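Lantibiotic dehydratase (Microbispora corallina, PDB 5EHK) probably uses glutamyl-tRNA to dehydrate serine and threonine residues of a precursor peptide during biosynthesis of the lantibiotic NAI-107. Local coordinates at residues G590-V595 and A603-L608; T195-Q200 and L597-R602; A567-F572 and T585-G590. One frame throughout, in Å; residues are numbered along the deposited sequence.

Contact 1: G590-V595 and A603-L608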
ATOM      1  N   GLY A 590     -19.454 -20.183 -31.096  1.00 19.81           N
ATOM      2  CA  GLY A 590     -19.081 -20.197 -32.505  1.00 26.30           C
ATOM      3  C   GLY A 590     -17.585 -20.161 -32.848  1.00 25.44           C
ATOM      4  O   GLY A 590     -17.192 -20.469 -33.978  1.00 25.37           O
ATOM      5  N   ARG A 591     -16.758 -19.724 -31.893  1.00 28.57           N
ATOM      6  CA  ARG A 591     -15.373 -19.321 -32.182  1.00 23.00           C
ATOM      7  C   ARG A 591     -14.360 -19.818 -31.172  1.00 21.86           C
ATOM      8  O   ARG A 591     -14.667 -20.034 -29.985  1.00 15.85           O
ATOM      9  CB  ARG A 591     -15.271 -17.799 -32.193  1.00 19.17           C
ATOM     10  CG  ARG A 591     -16.221 -17.110 -33.150  1.00 24.12           C
ATOM     11  CD  ARG A 591     -15.741 -17.232 -34.571  1.00 31.18           C
ATOM     12  NE  ARG A 591     -16.653 -16.533 -35.466  1.00 43.35           N
ATOM     13  CZ  ARG A 591     -17.680 -17.130 -36.062  1.00 45.38           C
ATOM     14  NH1 ARG A 591     -17.873 -18.432 -35.847  1.00 37.07           N
ATOM     15  NH2 ARG A 591     -18.495 -16.438 -36.865  1.00 36.40           N
ATOM     16  N   ARG A 592     -13.128 -19.947 -31.646  1.00 21.87           N
ATOM     17  CA  ARG A 592     -12.020 -20.267 -30.765  1.00 18.18           C
ATOM     18  C   ARG A 592     -10.845 -19.339 -30.987  1.00 19.66           C
ATOM     19  O   ARG A 592     -10.511 -19.004 -32.139  1.00 19.18           O
ATOM     20  CB  ARG A 592     -11.607 -21.721 -30.945  1.00 17.86           C
ATOM     21  CG  ARG A 592     -10.202 -22.038 -30.512  1.00 15.12           C
ATOM     22  CD  ARG A 592      -9.963 -23.521 -30.621  1.00 16.45           C
ATOM     23  NE  ARG A 592      -8.535 -23.793 -30.690  1.00 20.15           N
ATOM     24  CZ  ARG A 592      -7.918 -24.776 -30.046  1.00 18.05           C
ATOM     25  NH1 ARG A 592      -8.592 -25.597 -29.249  1.00 17.02           N
ATOM     26  NH2 ARG A 592      -6.615 -24.924 -30.192  1.00 18.54           N
ATOM     27  N   ILE A 593     -10.234 -18.918 -29.876  1.00 18.46           N
ATOM     28  CA  ILE A 593      -9.010 -18.112 -29.901  1.00 13.40           C
ATOM     29  C   ILE A 593      -7.870 -18.987 -29.427  1.00 13.14           C
ATOM     30  O   ILE A 593      -7.719 -19.268 -28.241  1.00 15.05           O
ATOM     31  CB  ILE A 593      -9.137 -16.880 -28.975  1.00 13.73           C
ATOM     32  CG1 ILE A 593     -10.420 -16.106 -29.287  1.00 11.13           C
ATOM     33  CG2 ILE A 593      -7.934 -15.979 -29.105  1.00 14.95           C
ATOM     34  CD1 ILE A 593     -10.866 -15.165 -28.195  1.00 10.85           C
ATOM     35  N   SER A 594      -7.051 -19.429 -30.359  1.00 16.68           N
ATOM     36  CA  SER A 594      -5.922 -20.268 -30.005  1.00 15.04           C
ATOM     37  C   SER A 594      -4.803 -19.356 -29.584  1.00 16.83           C
ATOM     38  O   SER A 594      -4.487 -18.399 -30.300  1.00 16.40           O
ATOM     39  CB  SER A 594      -5.480 -21.092 -31.206  1.00 16.23           C
ATOM     40  OG  SER A 594      -6.583 -21.723 -31.822  1.00 16.03           O
ATOM     41  N   VAL A 595      -4.217 -19.640 -28.425  1.00 14.91           N
ATOM     42  CA  VAL A 595      -3.039 -18.925 -27.948  1.00 11.34           C
ATOM     43  C   VAL A 595      -1.913 -19.887 -27.621  1.00 13.56           C
ATOM     44  O   VAL A 595      -1.967 -20.589 -26.614  1.00 14.44           O
ATOM     45  CB  VAL A 595      -3.346 -18.139 -26.692  1.00  8.88           C
ATOM     46  CG1 VAL A 595      -2.159 -17.300 -26.321  1.00  9.07           C
ATOM     47  CG2 VAL A 595      -4.575 -17.295 -26.901  1.00  7.07           C
ATOM     48  N   ALA A 603     -13.451 -25.828 -34.695  1.00 22.79           N
ATOM     49  CA  ALA A 603     -13.984 -24.517 -34.305  1.00 22.59           C
ATOM     50  C   ALA A 603     -13.422 -23.406 -35.159  1.00 19.92           C
ATOM     51  O   ALA A 603     -12.224 -23.370 -35.411  1.00 26.73           O
ATOM     52  CB  ALA A 603     -13.708 -24.239 -32.822  1.00 20.06           C
ATOM     53  N   GLN A 604     -14.280 -22.509 -35.623  1.00 18.62           N
ATOM     54  CA  GLN A 604     -13.814 -21.402 -36.447  1.00 18.31           C
ATOM     55  C   GLN A 604     -12.922 -20.487 -35.616  1.00 25.42           C
ATOM     56  O   GLN A 604     -13.336 -19.985 -34.550  1.00 25.69           O
ATOM     57  CB  GLN A 604     -14.987 -20.626 -37.020  1.00 19.74           C
ATOM     58  CG  GLN A 604     -14.593 -19.593 -38.039  1.00 25.78           C
ATOM     59  CD  GLN A 604     -15.792 -18.899 -38.662  1.00 37.78           C
ATOM     60  OE1 GLN A 604     -16.816 -19.525 -38.948  1.00 39.31           O
ATOM     61  NE2 GLN A 604     -15.668 -17.601 -38.878  1.00 45.58           N
ATOM     62  N   GLU A 605     -11.692 -20.301 -36.086  1.00 18.85           N
ATOM     63  CA  GLU A 605     -10.690 -19.532 -35.359  1.00 17.04           C
ATOM     64  C   GLU A 605     -11.007 -18.041 -35.380  1.00 22.82           C
ATOM     65  O   GLU A 605     -11.311 -17.489 -36.441  1.00 20.98           O
ATOM     66  CB  GLU A 605      -9.304 -19.806 -35.957  1.00 16.47           C
ATOM     67  CG  GLU A 605      -8.181 -18.982 -35.377  1.00 21.01           C
ATOM     68  CD  GLU A 605      -7.782 -19.414 -33.988  1.00 21.21           C
ATOM     69  OE1 GLU A 605      -7.939 -20.606 -33.669  1.00 26.45           O
ATOM     70  OE2 GLU A 605      -7.313 -18.565 -33.206  1.00 19.90           O
ATOM     71  N   ILE A 606     -10.990 -17.393 -34.209  1.00 20.01           N
ATOM     72  CA  ILE A 606     -11.055 -15.928 -34.192  1.00 19.80           C
ATOM     73  C   ILE A 606      -9.691 -15.373 -33.773  1.00 17.40           C
ATOM     74  O   ILE A 606      -9.339 -15.362 -32.595  1.00 16.40           O
ATOM     75  CB  ILE A 606     -12.287 -15.352 -33.405  1.00 20.78           C
ATOM     76  CG1 ILE A 606     -12.357 -13.826 -33.460  1.00 16.85           C
ATOM     77  CG2 ILE A 606     -12.334 -15.826 -31.999  1.00 25.55           C
ATOM     78  CD1 ILE A 606     -13.280 -13.282 -32.437  1.00 18.49           C
ATOM     79  N   PRO A 607      -8.909 -14.916 -34.764  1.00 19.97           N
ATOM     80  CA  PRO A 607      -7.466 -14.777 -34.567  1.00 21.69           C
ATOM     81  C   PRO A 607      -7.139 -13.683 -33.557  1.00 18.32           C
ATOM     82  O   PRO A 607      -7.709 -12.588 -33.573  1.00 15.38           O
ATOM     83  CB  PRO A 607      -6.954 -14.367 -35.965  1.00 22.66           C
ATOM     84  CG  PRO A 607      -8.132 -14.515 -36.892  1.00 19.99           C
ATOM     85  CD  PRO A 607      -9.330 -14.287 -36.024  1.00 18.81           C
ATOM     86  N   LEU A 608      -6.201 -14.003 -32.683  1.00 19.90           N
ATOM     87  CA  LEU A 608      -5.752 -13.093 -31.642  1.00 16.49           C
ATOM     88  C   LEU A 608      -5.400 -11.684 -32.152  1.00 17.32           C
ATOM     89  O   LEU A 608      -5.784 -10.688 -31.535  1.00 16.83           O
ATOM     90  CB  LEU A 608      -4.558 -13.725 -30.941  1.00 15.90           C
ATOM     91  CG  LEU A 608      -3.958 -13.034 -29.750  1.00 13.26           C
ATOM     92  CD1 LEU A 608      -5.116 -12.705 -28.836  1.00 14.90           C
ATOM     93  CD2 LEU A 608      -3.048 -14.037 -29.112  1.00  7.90           C
TER
HETATM   94  O   HOH W   1      -5.394 -16.697 -32.430  1.00 14.42           O

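Contact 2: T195-Q200 and L597-R602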
ATOM      1  N   THR A 195       0.690 -28.914 -41.645  1.00 37.88           N
ATOM      2  CA  THR A 195       0.599 -27.462 -41.724  1.00 30.66           C
ATOM      3  C   THR A 195       1.373 -26.770 -40.586  1.00 30.95           C
ATOM      4  O   THR A 195       1.535 -27.336 -39.502  1.00 31.54           O
ATOM      5  CB  THR A 195      -0.872 -27.011 -41.691  1.00 32.93           C
ATOM      6  OG1 THR A 195      -1.522 -27.532 -40.524  1.00 35.69           O
ATOM      7  CG2 THR A 195      -1.607 -27.489 -42.935  1.00 28.97           C
ATOM      8  N   VAL A 196       1.861 -25.553 -40.833  1.00 33.53           N
ATOM      9  CA  VAL A 196       2.512 -24.758 -39.776  1.00 31.04           C
ATOM     10  C   VAL A 196       1.886 -23.360 -39.710  1.00 27.85           C
ATOM     11  O   VAL A 196       1.290 -22.887 -40.698  1.00 28.91           O
ATOM     12  CB  VAL A 196       4.036 -24.611 -39.979  1.00 23.94           C
ATOM     13  CG1 VAL A 196       4.709 -25.964 -39.915  1.00 22.79           C
ATOM     14  CG2 VAL A 196       4.334 -23.938 -41.296  1.00 31.92           C
ATOM     15  N   GLN A 197       2.000 -22.711 -38.551  1.00 21.48           N
ATOM     16  CA  GLN A 197       1.538 -21.331 -38.408  1.00 20.26           C
ATOM     17  C   GLN A 197       2.380 -20.561 -37.421  1.00 23.89           C
ATOM     18  O   GLN A 197       3.040 -21.156 -36.559  1.00 23.78           O
ATOM     19  CB  GLN A 197       0.083 -21.257 -37.979  1.00 22.13           C
ATOM     20  CG  GLN A 197      -0.157 -21.461 -36.499  1.00 19.99           C
ATOM     21  CD  GLN A 197      -1.636 -21.613 -36.188  1.00 21.22           C
ATOM     22  OE1 GLN A 197      -2.154 -22.721 -36.096  1.00 25.81           O
ATOM     23  NE2 GLN A 197      -2.322 -20.498 -36.030  1.00 20.25           N
ATOM     24  N   ALA A 198       2.372 -19.233 -37.549  1.00 22.43           N
ATOM     25  CA  ALA A 198       3.133 -18.400 -36.621  1.00 17.14           C
ATOM     26  C   ALA A 198       2.512 -18.453 -35.236  1.00 17.09           C
ATOM     27  O   ALA A 198       1.295 -18.382 -35.086  1.00 21.07           O
ATOM     28  CB  ALA A 198       3.212 -16.980 -37.103  1.00 15.79           C
ATOM     29  N   HIS A 199       3.356 -18.627 -34.230  1.00 20.30           N
ATOM     30  CA  HIS A 199       2.938 -18.567 -32.838  1.00 18.12           C
ATOM     31  C   HIS A 199       2.193 -17.246 -32.655  1.00 16.95           C
ATOM     32  O   HIS A 199       2.630 -16.211 -33.151  1.00 15.15           O
ATOM     33  CB  HIS A 199       4.173 -18.599 -31.940  1.00 14.99           C
ATOM     34  CG  HIS A 199       3.869 -18.830 -30.491  1.00 15.91           C
ATOM     35  ND1 HIS A 199       3.165 -17.929 -29.719  1.00 19.52           N
ATOM     36  CD2 HIS A 199       4.219 -19.838 -29.663  1.00 15.82           C
ATOM     37  CE1 HIS A 199       3.067 -18.391 -28.487  1.00 17.11           C
ATOM     38  NE2 HIS A 199       3.703 -19.545 -28.425  1.00 16.94           N
ATOM     39  N   GLN A 200       1.057 -17.270 -31.977  1.00 15.28           N
ATOM     40  CA  GLN A 200       0.193 -16.100 -31.992  1.00 15.02           C
ATOM     41  C   GLN A 200       0.708 -14.952 -31.101  1.00 14.01           C
ATOM     42  O   GLN A 200       0.258 -13.816 -31.206  1.00 12.50           O
ATOM     43  CB  GLN A 200      -1.255 -16.495 -31.673  1.00 13.68           C
ATOM     44  CG  GLN A 200      -1.881 -17.454 -32.685  1.00 13.65           C
ATOM     45  CD  GLN A 200      -1.770 -18.944 -32.281  1.00 16.97           C
ATOM     46  OE1 GLN A 200      -1.062 -19.309 -31.337  1.00 15.74           O
ATOM     47  NE2 GLN A 200      -2.494 -19.800 -32.995  1.00 17.31           N
ATOM     48  N   LEU A 597      -1.135 -22.502 -29.420  1.00 18.10           N
ATOM     49  CA  LEU A 597      -1.572 -23.802 -29.928  1.00 19.30           C
ATOM     50  C   LEU A 597      -2.028 -23.614 -31.368  1.00 18.41           C
ATOM     51  O   LEU A 597      -2.382 -22.508 -31.737  1.00 20.35           O
ATOM     52  CB  LEU A 597      -2.762 -24.331 -29.128  1.00 19.41           C
ATOM     53  CG  LEU A 597      -2.573 -24.644 -27.661  1.00 17.86           C
ATOM     54  CD1 LEU A 597      -3.928 -24.817 -27.039  1.00 15.73           C
ATOM     55  CD2 LEU A 597      -1.747 -25.895 -27.533  1.00 17.03           C
ATOM     56  N   PRO A 598      -2.027 -24.686 -32.186  1.00 20.20           N
ATOM     57  CA  PRO A 598      -2.482 -24.562 -33.579  1.00 22.44           C
ATOM     58  C   PRO A 598      -3.969 -24.342 -33.637  1.00 22.03           C
ATOM     59  O   PRO A 598      -4.627 -24.578 -32.634  1.00 25.58           O
ATOM     60  CB  PRO A 598      -2.183 -25.937 -34.165  1.00 23.02           C
ATOM     61  CG  PRO A 598      -2.255 -26.848 -32.985  1.00 22.33           C
ATOM     62  CD  PRO A 598      -1.667 -26.076 -31.857  1.00 22.31           C
ATOM     63  N   ASP A 599      -4.502 -23.917 -34.772  1.00 17.77           N
ATOM     64  CA  ASP A 599      -5.943 -23.777 -34.861  1.00 21.60           C
ATOM     65  C   ASP A 599      -6.539 -25.166 -34.702  1.00 25.54           C
ATOM     66  O   ASP A 599      -5.864 -26.164 -34.936  1.00 28.06           O
ATOM     67  CB  ASP A 599      -6.362 -23.197 -36.214  1.00 24.01           C
ATOM     68  CG  ASP A 599      -5.983 -21.752 -36.372  1.00 26.10           C
ATOM     69  OD1 ASP A 599      -5.343 -21.220 -35.441  1.00 24.94           O
ATOM     70  OD2 ASP A 599      -6.294 -21.165 -37.442  1.00 29.24           O
ATOM     71  N   SER A 600      -7.806 -25.229 -34.315  1.00 24.39           N
ATOM     72  CA  SER A 600      -8.523 -26.490 -34.280  1.00 21.36           C
ATOM     73  C   SER A 600      -9.454 -26.630 -35.491  1.00 28.91           C
ATOM     74  O   SER A 600     -10.116 -25.656 -35.904  1.00 24.57           O
ATOM     75  CB  SER A 600      -9.326 -26.581 -32.972  1.00 20.31           C
ATOM     76  OG  SER A 600     -10.308 -27.611 -32.987  1.00 17.64           O
ATOM     77  N   GLY A 601      -9.520 -27.846 -36.043  1.00 23.23           N
ATOM     78  CA  GLY A 601     -10.486 -28.155 -37.084  1.00 17.91           C
ATOM     79  C   GLY A 601     -11.935 -28.063 -36.605  1.00 21.99           C
ATOM     80  O   GLY A 601     -12.845 -27.872 -37.404  1.00 22.28           O
ATOM     81  N   ARG A 602     -12.158 -28.227 -35.303  1.00 23.24           N
ATOM     82  CA  ARG A 602     -13.512 -28.267 -34.733  1.00 16.85           C
ATOM     83  C   ARG A 602     -14.136 -26.929 -34.410  1.00 18.66           C
ATOM     84  O   ARG A 602     -15.208 -26.894 -33.829  1.00 18.30           O
ATOM     85  CB  ARG A 602     -13.528 -29.096 -33.460  1.00 20.53           C
ATOM     86  CG  ARG A 602     -13.005 -30.495 -33.636  1.00 24.23           C
ATOM     87  CD  ARG A 602     -12.785 -31.141 -32.306  1.00 30.30           C
ATOM     88  NE  ARG A 602     -11.979 -32.339 -32.466  1.00 39.95           N
ATOM     89  CZ  ARG A 602     -12.498 -33.547 -32.597  1.00 46.43           C
ATOM     90  NH1 ARG A 602     -13.817 -33.699 -32.567  1.00 53.17           N
ATOM     91  NH2 ARG A 602     -11.706 -34.598 -32.756  1.00 47.05           N
TER
HETATM   92  O   HOH W   2      -4.662 -18.799 -34.240  1.00 18.67           O

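Contact 3: A567-F572 and T585-G590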
ATOM      1  N   ALA A 567     -19.501 -14.586 -29.130  1.00 13.58           N
ATOM      2  CA  ALA A 567     -19.007 -15.466 -28.084  1.00 10.50           C
ATOM      3  C   ALA A 567     -17.801 -16.209 -28.614  1.00 12.53           C
ATOM      4  O   ALA A 567     -17.738 -16.519 -29.793  1.00 18.61           O
ATOM      5  CB  ALA A 567     -20.088 -16.455 -27.673  1.00 10.13           C
ATOM      6  N   ALA A 568     -16.830 -16.490 -27.760  1.00 11.76           N
ATOM      7  CA  ALA A 568     -15.685 -17.275 -28.193  1.00 12.82           C
ATOM      8  C   ALA A 568     -15.093 -18.014 -27.010  1.00 14.27           C
ATOM      9  O   ALA A 568     -15.387 -17.682 -25.862  1.00 13.79           O
ATOM     10  CB  ALA A 568     -14.647 -16.395 -28.853  1.00 10.21           C
ATOM     11  N   ASP A 569     -14.273 -19.019 -27.298  1.00 12.31           N
ATOM     12  CA  ASP A 569     -13.574 -19.784 -26.278  1.00 12.37           C
ATOM     13  C   ASP A 569     -12.080 -19.607 -26.509  1.00 17.35           C
ATOM     14  O   ASP A 569     -11.614 -19.615 -27.658  1.00 13.46           O
ATOM     15  CB  ASP A 569     -13.948 -21.268 -26.374  1.00 13.39           C
ATOM     16  CG  ASP A 569     -15.465 -21.492 -26.293  1.00 20.59           C
ATOM     17  OD1 ASP A 569     -16.053 -21.058 -25.275  1.00 21.22           O
ATOM     18  OD2 ASP A 569     -16.083 -22.037 -27.255  1.00 17.38           O
ATOM     19  N   VAL A 570     -11.337 -19.391 -25.420  1.00 19.96           N
ATOM     20  CA  VAL A 570      -9.888 -19.235 -25.499  1.00 12.41           C
ATOM     21  C   VAL A 570      -9.321 -20.599 -25.208  1.00 12.49           C
ATOM     22  O   VAL A 570      -9.785 -21.256 -24.297  1.00 18.00           O
ATOM     23  CB  VAL A 570      -9.356 -18.165 -24.511  1.00 11.97           C
ATOM     24  CG1 VAL A 570     -10.245 -18.056 -23.301  1.00 10.07           C
ATOM     25  CG2 VAL A 570      -7.915 -18.453 -24.099  1.00 12.32           C
ATOM     26  N   ALA A 571      -8.348 -21.036 -25.998  1.00 11.70           N
ATOM     27  CA  ALA A 571      -7.647 -22.294 -25.745  1.00 14.45           C
ATOM     28  C   ALA A 571      -6.147 -22.021 -25.666  1.00 14.71           C
ATOM     29  O   ALA A 571      -5.586 -21.356 -26.545  1.00 17.56           O
ATOM     30  CB  ALA A 571      -7.953 -23.315 -26.865  1.00 14.08           C
ATOM     31  N   PHE A 572      -5.492 -22.493 -24.617  1.00 11.37           N
ATOM     32  CA  PHE A 572      -4.053 -22.236 -24.489  1.00 13.96           C
ATOM     33  C   PHE A 572      -3.257 -23.450 -23.986  1.00 18.00           C
ATOM     34  O   PHE A 572      -3.803 -24.348 -23.337  1.00 16.28           O
ATOM     35  CB  PHE A 572      -3.821 -21.075 -23.534  1.00 12.74           C
ATOM     36  CG  PHE A 572      -4.250 -21.370 -22.142  1.00 12.22           C
ATOM     37  CD1 PHE A 572      -3.418 -22.064 -21.279  1.00 13.62           C
ATOM     38  CD2 PHE A 572      -5.500 -20.984 -21.700  1.00  9.16           C
ATOM     39  CE1 PHE A 572      -3.826 -22.366 -20.000  1.00 12.56           C
ATOM     40  CE2 PHE A 572      -5.917 -21.270 -20.428  1.00  9.33           C
ATOM     41  CZ  PHE A 572      -5.081 -21.960 -19.568  1.00 12.11           C
ATOM     42  N   THR A 585     -10.675 -30.014 -23.673  1.00 23.99           N
ATOM     43  CA  THR A 585     -12.007 -29.525 -23.401  1.00 19.40           C
ATOM     44  C   THR A 585     -12.567 -28.826 -24.613  1.00 17.93           C
ATOM     45  O   THR A 585     -11.931 -27.960 -25.165  1.00 20.26           O
ATOM     46  CB  THR A 585     -11.932 -28.541 -22.266  1.00 20.78           C
ATOM     47  OG1 THR A 585     -11.140 -27.426 -22.677  1.00 23.06           O
ATOM     48  CG2 THR A 585     -11.271 -29.192 -21.061  1.00 12.79           C
ATOM     49  N   PRO A 586     -13.773 -29.207 -25.035  1.00 23.55           N
ATOM     50  CA  PRO A 586     -14.291 -28.730 -26.316  1.00 19.54           C
ATOM     51  C   PRO A 586     -14.803 -27.297 -26.280  1.00 20.91           C
ATOM     52  O   PRO A 586     -15.215 -26.786 -25.238  1.00 24.60           O
ATOM     53  CB  PRO A 586     -15.447 -29.694 -26.602  1.00 20.57           C
ATOM     54  CG  PRO A 586     -15.918 -30.129 -25.256  1.00 21.23           C
ATOM     55  CD  PRO A 586     -14.717 -30.106 -24.346  1.00 27.04           C
ATOM     56  N   SER A 587     -14.826 -26.677 -27.443  1.00 15.42           N
ATOM     57  CA  SER A 587     -15.335 -25.340 -27.578  1.00 14.82           C
ATOM     58  C   SER A 587     -16.667 -25.403 -28.314  1.00 22.95           C
ATOM     59  O   SER A 587     -16.769 -26.064 -29.360  1.00 22.66           O
ATOM     60  CB  SER A 587     -14.328 -24.504 -28.360  1.00 15.20           C
ATOM     61  OG  SER A 587     -14.926 -23.375 -28.941  1.00 12.69           O
ATOM     62  N   TYR A 588     -17.687 -24.744 -27.753  1.00 16.99           N
ATOM     63  CA  TYR A 588     -19.043 -24.806 -28.279  1.00 14.96           C
ATOM     64  C   TYR A 588     -19.602 -23.437 -28.624  1.00 22.89           C
ATOM     65  O   TYR A 588     -20.731 -23.321 -29.105  1.00 25.57           O
ATOM     66  CB  TYR A 588     -19.991 -25.494 -27.300  1.00 18.70           C
ATOM     67  CG  TYR A 588     -19.701 -26.957 -27.070  1.00 20.82           C
ATOM     68  CD1 TYR A 588     -19.643 -27.858 -28.146  1.00 22.51           C
ATOM     69  CD2 TYR A 588     -19.506 -27.449 -25.779  1.00 16.85           C
ATOM     70  CE1 TYR A 588     -19.366 -29.217 -27.936  1.00 24.20           C
ATOM     71  CE2 TYR A 588     -19.240 -28.799 -25.560  1.00 21.65           C
ATOM     72  CZ  TYR A 588     -19.175 -29.682 -26.638  1.00 25.87           C
ATOM     73  OH  TYR A 588     -18.923 -31.024 -26.419  1.00 22.18           O
ATOM     74  N   SER A 589     -18.858 -22.383 -28.326  1.00 24.42           N
ATOM     75  CA  SER A 589     -19.249 -21.081 -28.833  1.00 21.45           C
ATOM     76  C   SER A 589     -19.002 -21.162 -30.339  1.00 25.14           C
ATOM     77  O   SER A 589     -18.380 -22.116 -30.833  1.00 24.06           O
ATOM     78  CB  SER A 589     -18.402 -19.988 -28.169  1.00 20.34           C
ATOM     79  OG  SER A 589     -18.375 -20.165 -26.749  1.00 20.46           O
ATOM     80  N   GLY A 590     -19.454 -20.183 -31.096  1.00 19.81           N
ATOM     81  CA  GLY A 590     -19.081 -20.197 -32.505  1.00 26.30           C
ATOM     82  C   GLY A 590     -17.585 -20.161 -32.848  1.00 25.44           C
ATOM     83  O   GLY A 590     -17.192 -20.469 -33.978  1.00 25.37           O
TER

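Contact 1: G590-V595 and A603-L608
Glu605 grips Ser594 with both oxygens of its carboxylate, each through its syn lone pair. OE2 takes the backbone N-H of Ser594 in an almost straight bond (N to OE2 3.0 Å, 173° at the hydrogen), and OE1 accepts from the Ser594 hydroxyl, OG to OE1 2.5 Å. The Glu605 chain leaves with CG anti to its backbone N and then bends at chi2 (74°), which brings the carboxylate to the edge of strand 591-595, where it takes the Ser594 N-H as a partner strand's carbonyl would. Beside this grip the backbones pair in parallel: Arg592 N donates to Gln604 O (2.9 Å) and Arg592 O accepts from Ile606 N (2.7 Å). This adds strand 604-605 as the edge of a mixed sheet. On one face the Arg591 guanidinium stacks on the Gln604 amide, the planes 15° apart and Gln604 NE2 3.5 Å above the guanidinium centre; Ile593 and Ile606 run side by side nearby. On the face of Glu605, Arg592 NE donates to Ser594 OG at 3.1 Å, while Arg592 NH2 donates to Pro288 O. A water accepts from Leu608 N and sits close to Ser594 O and Glu605 OE2. Farther out, Leu652 of helix 647-656 packs against Ile593, Val595 and Leu608.

Contact 2: T195-Q200 and L597-R602
Hydrogen bonds of two glutamine amides carry this contact, in which strand 195-198 and the turn after it meet the loop 597-602. Gln197 reaches out with its chain extended beyond CG and uses both ends of its amide on Asp599. Its OE1 accepts the backbone N-H of Asp599 on an in-plane lone pair (Asp599 N to Gln197 OE1 2.9 Å), and its NE2 donates to Asp599 OD1 at 3.2 Å, 164° at the hydrogen. The carboxylate stands at 77° to the amide plane, so OD1 is met from above its own plane although it lies within that of the amide. Gln200 bends at chi2 (95°) and sends NE2 to Leu597 O, 3.0 Å away and nearly along the C=O axis; its OE1 takes the N-H of Gly596, so this amide reads the loop backbone at two points. One water mediates as well: it accepts from Gln200 NE2 at 2.7 Å and lies 2.8 Å from Asp599 OD1. Apolar packing is slight, and Ile282 of the adjoining strand 281-283 touches both Pro598 and Gln200. Within the loop, Ser600 OG accepts from Arg602 N in an ST turn and also bonds Asp290. Asp599 OD1 lies close to Glu605 OE1, and the Gln197 N-H and the water may ease that crowding; the contact itself is almost wholly polar, so it depends on both amides being correctly turned.

Contact 3: A567-F572 and T585-G590
The link between two neighbouring parallel strands, 566-572 and 591-595, folds back here along the first of them. Its last part, Ser587 to Gly590, runs roughly opposite to Ala567-Asp569, their directions 153° apart. Asp569 holds it in place: with CG anti to its own carbonyl carbon (chi1 -55°), the carboxylate projects from the strand into the bend formed by Ser587, Tyr588 and Ser589. OD2 accepts two bonds from different sides. Ser589 N approaches on the syn lone pair at 3.0 Å from OD2, and Ser587 OG, placed anti to its backbone N, comes in on the anti lone pair at 2.4 Å from OD2. In the mixed sheet the backbone of Asp569 meanwhile pairs with Arg591 and Ile593, so one residue ties the next strand and the loop leading into it. Ser589 OG lies 2.9 Å from Asp569 OD1 and about as near OD2, with weak bonding to the carboxylate; its stronger partner is Arg558 NE. Arg558 probably helps to fix the hydroxyl, and its positive charge nearby may favour the ionised aspartate. Next to the polar group, Ala567 CB rests on Ser589 CB at 3.9 Å. Tyr588 turns away from the strand, and its side chain packs on Ala552 and Gln555 of helix 545-556.

Contacts 3 and 1 follow one another along the chain, sharing Gly590, with centres about 7 Å apart. Both build the same mixed sheet: strand 591-595 lies between 566-572 and the edge strand 604-605, sharing backbone bonds with both. The centre of contact 2 lies about 10 Å from that of contact 1 and 14 Å from that of contact 3. It uses the loop joining 591-595 to 604-605, and brings in strand 195-198 of a separate three-stranded sheet. Leu597 also packs on strand 566-572. Within the range of the N-terminal dehydratase family, contact 2 thus joins segments separated by 396 residues, a span that includes contact 3, and fixes a linking loop of the larger sheet to the smaller one.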